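Side-chain contacts in nuclear RNA export factor 2, Panoramix fusion (Drosophila melanogaster, PDB 6OPF), which works with Panoramix, Piwi and Nxt1 in the ovary as an effector of cotranscriptional transposon silencing, here as its UBA domain fused to a Panoramix helix: residues Val10-His13 with Lys14-Phe18; Ser26-Val29 with Thr30-Glu34. One frame throughout, in Å; residues are numbered along the deposited sequence.

Contact 1 (Val10-His13 with Lys14-Phe18)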
ATOM      1  N   VAL D  10     -16.453  -7.158   7.986  1.00 40.43           N
ATOM      2  CA  VAL D  10     -16.859  -8.581   7.995  1.00 38.27           C
ATOM      3  C   VAL D  10     -15.705  -9.474   7.536  1.00 42.00           C
ATOM      4  O   VAL D  10     -15.450 -10.475   8.203  1.00 37.73           O
ATOM      5  CB  VAL D  10     -18.035  -8.730   7.036  1.00 42.30           C
ATOM      6  CG1 VAL D  10     -18.401 -10.171   6.789  1.00 39.69           C
ATOM      7  CG2 VAL D  10     -19.209  -7.892   7.485  1.00 42.29           C
ATOM      8  N   LYS D  11     -15.092  -9.163   6.398  1.00 37.28           N
ATOM      9  CA  LYS D  11     -13.994 -10.008   5.941  1.00 37.94           C
ATOM     10  C   LYS D  11     -12.933 -10.143   7.019  1.00 35.36           C
ATOM     11  O   LYS D  11     -12.371 -11.228   7.216  1.00 33.57           O
ATOM     12  CB  LYS D  11     -13.404  -9.446   4.655  1.00 35.20           C
ATOM     13  CG  LYS D  11     -14.269  -9.719   3.449  1.00 40.48           C
ATOM     14  CD  LYS D  11     -13.633  -9.207   2.173  1.00 43.57           C
ATOM     15  CE  LYS D  11     -14.508  -9.515   0.973  1.00 43.55           C
ATOM     16  NZ  LYS D  11     -13.942  -8.956  -0.287  1.00 41.67           N
ATOM     17  N   ASP D  12     -12.685  -9.061   7.762  1.00 36.33           N
ATOM     18  CA  ASP D  12     -11.681  -9.110   8.818  1.00 40.41           C
ATOM     19  C   ASP D  12     -12.061 -10.099   9.908  1.00 36.40           C
ATOM     20  O   ASP D  12     -11.198 -10.815  10.426  1.00 34.36           O
ATOM     21  CB  ASP D  12     -11.457  -7.729   9.428  1.00 42.42           C
ATOM     22  CG  ASP D  12     -10.116  -7.640  10.149  1.00 52.61           C
ATOM     23  OD1 ASP D  12      -9.080  -7.988   9.525  1.00 52.51           O
ATOM     24  OD2 ASP D  12     -10.099  -7.253  11.341  1.00 56.53           O
ATOM     25  N   HIS D  13     -13.339 -10.138  10.290  1.00 38.46           N
ATOM     26  CA  HIS D  13     -13.757 -11.107  11.295  1.00 34.97           C
ATOM     27  C   HIS D  13     -13.622 -12.536  10.778  1.00 35.02           C
ATOM     28  O   HIS D  13     -13.322 -13.453  11.555  1.00 35.28           O
ATOM     29  CB  HIS D  13     -15.186 -10.800  11.749  1.00 36.69           C
ATOM     30  CG  HIS D  13     -15.264  -9.632  12.679  1.00 41.72           C
ATOM     31  ND1 HIS D  13     -15.451  -8.339  12.237  1.00 45.65           N
ATOM     32  CD2 HIS D  13     -15.122  -9.553  14.023  1.00 42.83           C
ATOM     33  CE1 HIS D  13     -15.454  -7.517  13.271  1.00 47.35           C
ATOM     34  NE2 HIS D  13     -15.254  -8.228  14.367  1.00 48.12           N
ATOM     35  N   LYS D  14     -13.827 -12.742   9.479  1.00 31.88           N
ATOM     36  CA  LYS D  14     -13.565 -14.046   8.878  1.00 30.32           C
ATOM     37  C   LYS D  14     -12.084 -14.417   8.982  1.00 33.55           C
ATOM     38  O   LYS D  14     -11.732 -15.541   9.377  1.00 30.50           O
ATOM     39  CB  LYS D  14     -14.020 -14.010   7.422  1.00 34.87           C
ATOM     40  CG  LYS D  14     -14.408 -15.327   6.803  1.00 39.08           C
ATOM     41  CD  LYS D  14     -14.917 -15.089   5.400  1.00 35.35           C
ATOM     42  CE  LYS D  14     -16.433 -15.100   5.362  1.00 41.85           C
ATOM     43  NZ  LYS D  14     -16.987 -15.106   3.982  1.00 40.07           N
ATOM     44  N   LEU D  15     -11.201 -13.484   8.613  1.00 34.00           N
ATOM     45  CA  LEU D  15      -9.762 -13.731   8.693  1.00 30.25           C
ATOM     46  C   LEU D  15      -9.341 -14.017  10.129  1.00 29.95           C
ATOM     47  O   LEU D  15      -8.517 -14.901  10.375  1.00 24.10           O
ATOM     48  CB  LEU D  15      -9.002 -12.524   8.142  1.00 26.20           C
ATOM     49  CG  LEU D  15      -9.151 -12.251   6.642  1.00 26.45           C
ATOM     50  CD1 LEU D  15      -8.490 -10.931   6.279  1.00 30.20           C
ATOM     51  CD2 LEU D  15      -8.504 -13.375   5.863  1.00 26.40           C
ATOM     52  N   LEU D  16      -9.922 -13.290  11.093  1.00 27.77           N
ATOM     53  CA  LEU D  16      -9.636 -13.539  12.504  1.00 28.44           C
ATOM     54  C   LEU D  16     -10.065 -14.940  12.909  1.00 25.23           C
ATOM     55  O   LEU D  16      -9.357 -15.623  13.657  1.00 26.96           O
ATOM     56  CB  LEU D  16     -10.337 -12.504  13.389  1.00 29.06           C
ATOM     57  CG  LEU D  16      -9.738 -11.099  13.440  1.00 36.09           C
ATOM     58  CD1 LEU D  16     -10.488 -10.244  14.466  1.00 42.77           C
ATOM     59  CD2 LEU D  16      -8.237 -11.152  13.741  1.00 37.64           C
ATOM     60  N   LEU D  17     -11.222 -15.381  12.425  1.00 27.22           N
ATOM     61  CA  LEU D  17     -11.698 -16.717  12.748  1.00 26.33           C
ATOM     62  C   LEU D  17     -10.811 -17.775  12.110  1.00 24.16           C
ATOM     63  O   LEU D  17     -10.394 -18.732  12.770  1.00 22.36           O
ATOM     64  CB  LEU D  17     -13.140 -16.881  12.282  1.00 29.57           C
ATOM     65  CG  LEU D  17     -13.731 -18.285  12.381  1.00 27.23           C
ATOM     66  CD1 LEU D  17     -13.681 -18.715  13.831  1.00 31.90           C
ATOM     67  CD2 LEU D  17     -15.162 -18.282  11.876  1.00 36.48           C
ATOM     68  N   PHE D  18     -10.539 -17.633  10.809  1.00 25.01           N
ATOM     69  CA  PHE D  18      -9.607 -18.555  10.160  1.00 21.17           C
ATOM     70  C   PHE D  18      -8.300 -18.630  10.926  1.00 18.88           C
ATOM     71  O   PHE D  18      -7.760 -19.726  11.143  1.00 24.21           O
ATOM     72  CB  PHE D  18      -9.374 -18.142   8.713  1.00 20.15           C
ATOM     73  CG  PHE D  18      -8.736 -19.226   7.862  1.00 23.54           C
ATOM     74  CD1 PHE D  18      -9.498 -20.252   7.318  1.00 25.13           C
ATOM     75  CD2 PHE D  18      -7.372 -19.214   7.610  1.00 23.83           C
ATOM     76  CE1 PHE D  18      -8.903 -21.250   6.529  1.00 27.12           C
ATOM     77  CE2 PHE D  18      -6.761 -20.199   6.806  1.00 22.76           C
ATOM     78  CZ  PHE D  18      -7.532 -21.217   6.275  1.00 25.50           C
TER

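Contact 2 (Ser26-Val29 with Thr30-Glu34)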
ATOM      1  N   SER D  26      -0.481 -14.045   9.825  1.00 23.74           N
ATOM      2  CA  SER D  26      -1.472 -13.285   9.065  1.00 24.59           C
ATOM      3  C   SER D  26      -1.225 -13.333   7.563  1.00 20.32           C
ATOM      4  O   SER D  26      -2.185 -13.323   6.782  1.00 20.88           O
ATOM      5  CB  SER D  26      -1.511 -11.844   9.566  1.00 22.52           C
ATOM      6  OG  SER D  26      -2.076 -11.793  10.869  1.00 25.55           O
ATOM      7  N   THR D  27       0.037 -13.377   7.138  1.00 22.66           N
ATOM      8  CA  THR D  27       0.337 -13.516   5.713  1.00 21.78           C
ATOM      9  C   THR D  27      -0.307 -14.765   5.127  1.00 21.71           C
ATOM     10  O   THR D  27      -0.980 -14.702   4.096  1.00 22.30           O
ATOM     11  CB  THR D  27       1.846 -13.573   5.491  1.00 25.00           C
ATOM     12  OG1 THR D  27       2.425 -14.511   6.407  1.00 20.58           O
ATOM     13  CG2 THR D  27       2.461 -12.209   5.721  1.00 23.09           C
ATOM     14  N   TRP D  28      -0.082 -15.922   5.756  1.00 21.72           N
ATOM     15  CA  TRP D  28      -0.683 -17.164   5.277  1.00 19.67           C
ATOM     16  C   TRP D  28      -2.202 -17.116   5.350  1.00 23.54           C
ATOM     17  O   TRP D  28      -2.888 -17.549   4.415  1.00 23.01           O
ATOM     18  CB  TRP D  28      -0.144 -18.347   6.083  1.00 21.74           C
ATOM     19  CG  TRP D  28       1.241 -18.786   5.681  1.00 23.42           C
ATOM     20  CD1 TRP D  28       2.415 -18.475   6.315  1.00 22.63           C
ATOM     21  CD2 TRP D  28       1.598 -19.629   4.572  1.00 24.77           C
ATOM     22  NE1 TRP D  28       3.473 -19.066   5.667  1.00 25.14           N
ATOM     23  CE2 TRP D  28       3.004 -19.764   4.587  1.00 25.12           C
ATOM     24  CE3 TRP D  28       0.870 -20.258   3.553  1.00 28.12           C
ATOM     25  CZ2 TRP D  28       3.698 -20.525   3.636  1.00 26.74           C
ATOM     26  CZ3 TRP D  28       1.564 -21.015   2.603  1.00 28.71           C
ATOM     27  CH2 TRP D  28       2.961 -21.139   2.656  1.00 27.16           C
ATOM     28  N   VAL D  29      -2.751 -16.575   6.447  1.00 21.32           N
ATOM     29  CA  VAL D  29      -4.210 -16.454   6.570  1.00 20.81           C
ATOM     30  C   VAL D  29      -4.786 -15.704   5.374  1.00 23.40           C
ATOM     31  O   VAL D  29      -5.729 -16.167   4.724  1.00 20.15           O
ATOM     32  CB  VAL D  29      -4.601 -15.770   7.898  1.00 20.63           C
ATOM     33  CG1 VAL D  29      -6.104 -15.426   7.907  1.00 22.90           C
ATOM     34  CG2 VAL D  29      -4.275 -16.671   9.095  1.00 19.86           C
ATOM     35  N   THR D  30      -4.228 -14.528   5.076  1.00 24.15           N
ATOM     36  CA  THR D  30      -4.776 -13.686   4.018  1.00 24.41           C
ATOM     37  C   THR D  30      -4.636 -14.350   2.657  1.00 26.97           C
ATOM     38  O   THR D  30      -5.579 -14.346   1.855  1.00 30.48           O
ATOM     39  CB  THR D  30      -4.073 -12.326   4.020  1.00 28.18           C
ATOM     40  OG1 THR D  30      -4.152 -11.751   5.331  1.00 31.20           O
ATOM     41  CG2 THR D  30      -4.713 -11.395   3.000  1.00 28.27           C
ATOM     42  N   SER D  31      -3.469 -14.935   2.387  1.00 24.00           N
ATOM     43  CA  SER D  31      -3.227 -15.574   1.097  1.00 24.27           C
ATOM     44  C   SER D  31      -4.177 -16.736   0.865  1.00 24.80           C
ATOM     45  O   SER D  31      -4.738 -16.872  -0.225  1.00 24.38           O
ATOM     46  CB  SER D  31      -1.765 -16.036   1.000  1.00 24.21           C
ATOM     47  OG  SER D  31      -0.904 -14.930   1.247  1.00 28.73           O
ATOM     48  N   ILE D  32      -4.384 -17.576   1.886  1.00 24.00           N
ATOM     49  CA  ILE D  32      -5.252 -18.746   1.737  1.00 25.12           C
ATOM     50  C   ILE D  32      -6.711 -18.325   1.596  1.00 27.87           C
ATOM     51  O   ILE D  32      -7.423 -18.799   0.701  1.00 28.03           O
ATOM     52  CB  ILE D  32      -5.070 -19.729   2.916  1.00 23.66           C
ATOM     53  CG1 ILE D  32      -3.671 -20.355   2.903  1.00 26.34           C
ATOM     54  CG2 ILE D  32      -6.161 -20.804   2.887  1.00 25.64           C
ATOM     55  CD1 ILE D  32      -3.379 -21.284   4.096  1.00 26.29           C
ATOM     56  N   VAL D  33      -7.183 -17.439   2.479  1.00 23.11           N
ATOM     57  CA  VAL D  33      -8.596 -17.052   2.449  1.00 25.66           C
ATOM     58  C   VAL D  33      -8.923 -16.309   1.156  1.00 31.53           C
ATOM     59  O   VAL D  33      -9.994 -16.504   0.564  1.00 31.37           O
ATOM     60  CB  VAL D  33      -8.955 -16.218   3.697  1.00 27.02           C
ATOM     61  CG1 VAL D  33     -10.377 -15.673   3.596  1.00 30.30           C
ATOM     62  CG2 VAL D  33      -8.795 -17.038   4.976  1.00 22.36           C
ATOM     63  N   GLU D  34      -7.994 -15.470   0.678  1.00 29.63           N
ATOM     64  CA  GLU D  34      -8.207 -14.772  -0.587  1.00 33.08           C
ATOM     65  C   GLU D  34      -8.143 -15.719  -1.779  1.00 32.33           C
ATOM     66  O   GLU D  34      -8.926 -15.573  -2.727  1.00 30.92           O
ATOM     67  CB  GLU D  34      -7.190 -13.651  -0.749  1.00 31.71           C
ATOM     68  CG  GLU D  34      -7.566 -12.415   0.051  1.00 38.78           C
ATOM     69  CD  GLU D  34      -6.603 -11.279  -0.170  1.00 41.84           C
ATOM     70  OE1 GLU D  34      -5.531 -11.542  -0.757  1.00 40.78           O
ATOM     71  OE2 GLU D  34      -6.926 -10.135   0.233  1.00 48.71           O
TER

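Contact 1 (Val10-His13 with Lys14-Phe18)
Leu-15 and Leu-16 lean back over the carbonyl oxygens one turn earlier in helix 8-22, within the Nxf2 part of the fusion. Leu-15 CG lies 3.4 Å from Lys-11 O, and Leu-16 CG sits equally close to Asp-12 O. Both leucines owe this to a first torsion that sets CG opposite the carbonyl carbon (chi1 -67° in Leu-15), the branch being swung toward the N-terminal end of the helix. The same oxygens take the backbone bonds, Leu-15 N to Lys-11 O and Leu-16 N to Asp-12 O, both at 2.9 Å. Beyond the backbone the side chains meet loosely: Asp-12 OD2 is 4.3 Å from Leu-16 CD1, a carboxylate beside a methyl group. Lys-14 has its CG opposite the backbone N; its chain bends at chi3 (-100°), and NZ donates to Trp-38 O. His-13 turns its ring back along the helix, and ND1 donates to Asp-9 O. Lysine suits this partly exposed surface because its methylenes can lie along it while the charged end reaches Trp-38, with which Lys-11 makes a cation-pi contact. Leu-15 packs on Val-29 and Val-33 of helix 26-35, while Lys-14 and Leu-17 rest on Phe-40 of helix 40-52.

Contact 2 (Ser26-Val29 with Thr30-Glu34)
Helix 26-35 belongs to the UBA-like TAP-C domain of Nxf2, the part of the protein that mediates the interaction with Panoramix, and its first turns carry two successive hydroxyl-to-backbone bonds. Thr-30 OG1 donates to Ser-26 O at 2.9 Å, and Ser-31 OG donates to Thr-27 O, also at 2.9 Å. Each oxygen additionally receives the amide of the same residue: Thr-30 N to Ser-26 O is nearly straight (N-H...O 165°). Amide and hydroxyl reach each carbonyl from opposite faces of its plane, so two donors share one acceptor without displacing the helical bond. Both hydroxyls are placed by a first torsion that sets the oxygen opposite its own carbonyl carbon and beside the backbone N (chi1 -54° in Thr-30). Short hydroxyl side chains suit this place because they can fold back on the preceding turn. Ser-31 OG also bonds to Ser-26 OG of the second subunit, another copy of this protein, and Ser-26 OG bonds to Asp-12 of that subunit, so Ser-26 and Ser-31 form part of the interface between the two.

The apolar side chains are buried. Val-29 CG1 meets Val-33 CG2 at 4.3 Å, two branched methyl-bearing chains one turn apart; Leu-15 of helix 8-22 packs on both valines, and Phe-18 on Val-33. Trp-28 lays its large indole against Ile-56 and Ala-60 and also packs on Thr-27 of the second subunit. Ile-32 extends its longer branch back along the helix, and its CD1 approaches the indole obliquely, 4.4 Å from Trp-28 CE3.

In the fold
From the N terminus, the chain first runs through contact 1 on helix 8-22, then turns into helix 26-35, which carries contact 2. Each is a local contact between consecutive helical turns, closing no long loop; they stand in series, neither nested nor crossing. Their centres are about 10 Å apart, and the two helices pack directly: Leu-15 CD2 reaches Val-33 CB at 3.6 Å, and Phe-18 CZ meets Ile-32 CG2 at 3.7 Å. Leu-15 and Phe-18, with Val-29, Ile-32 and Val-33, thus join the first two helices of the TAP-C domain, and helix 40-52 adds Ala-43 against both Phe-18 and Ile-32. Contact 1 is largely at the surface, whereas contact 2 is mostly buried.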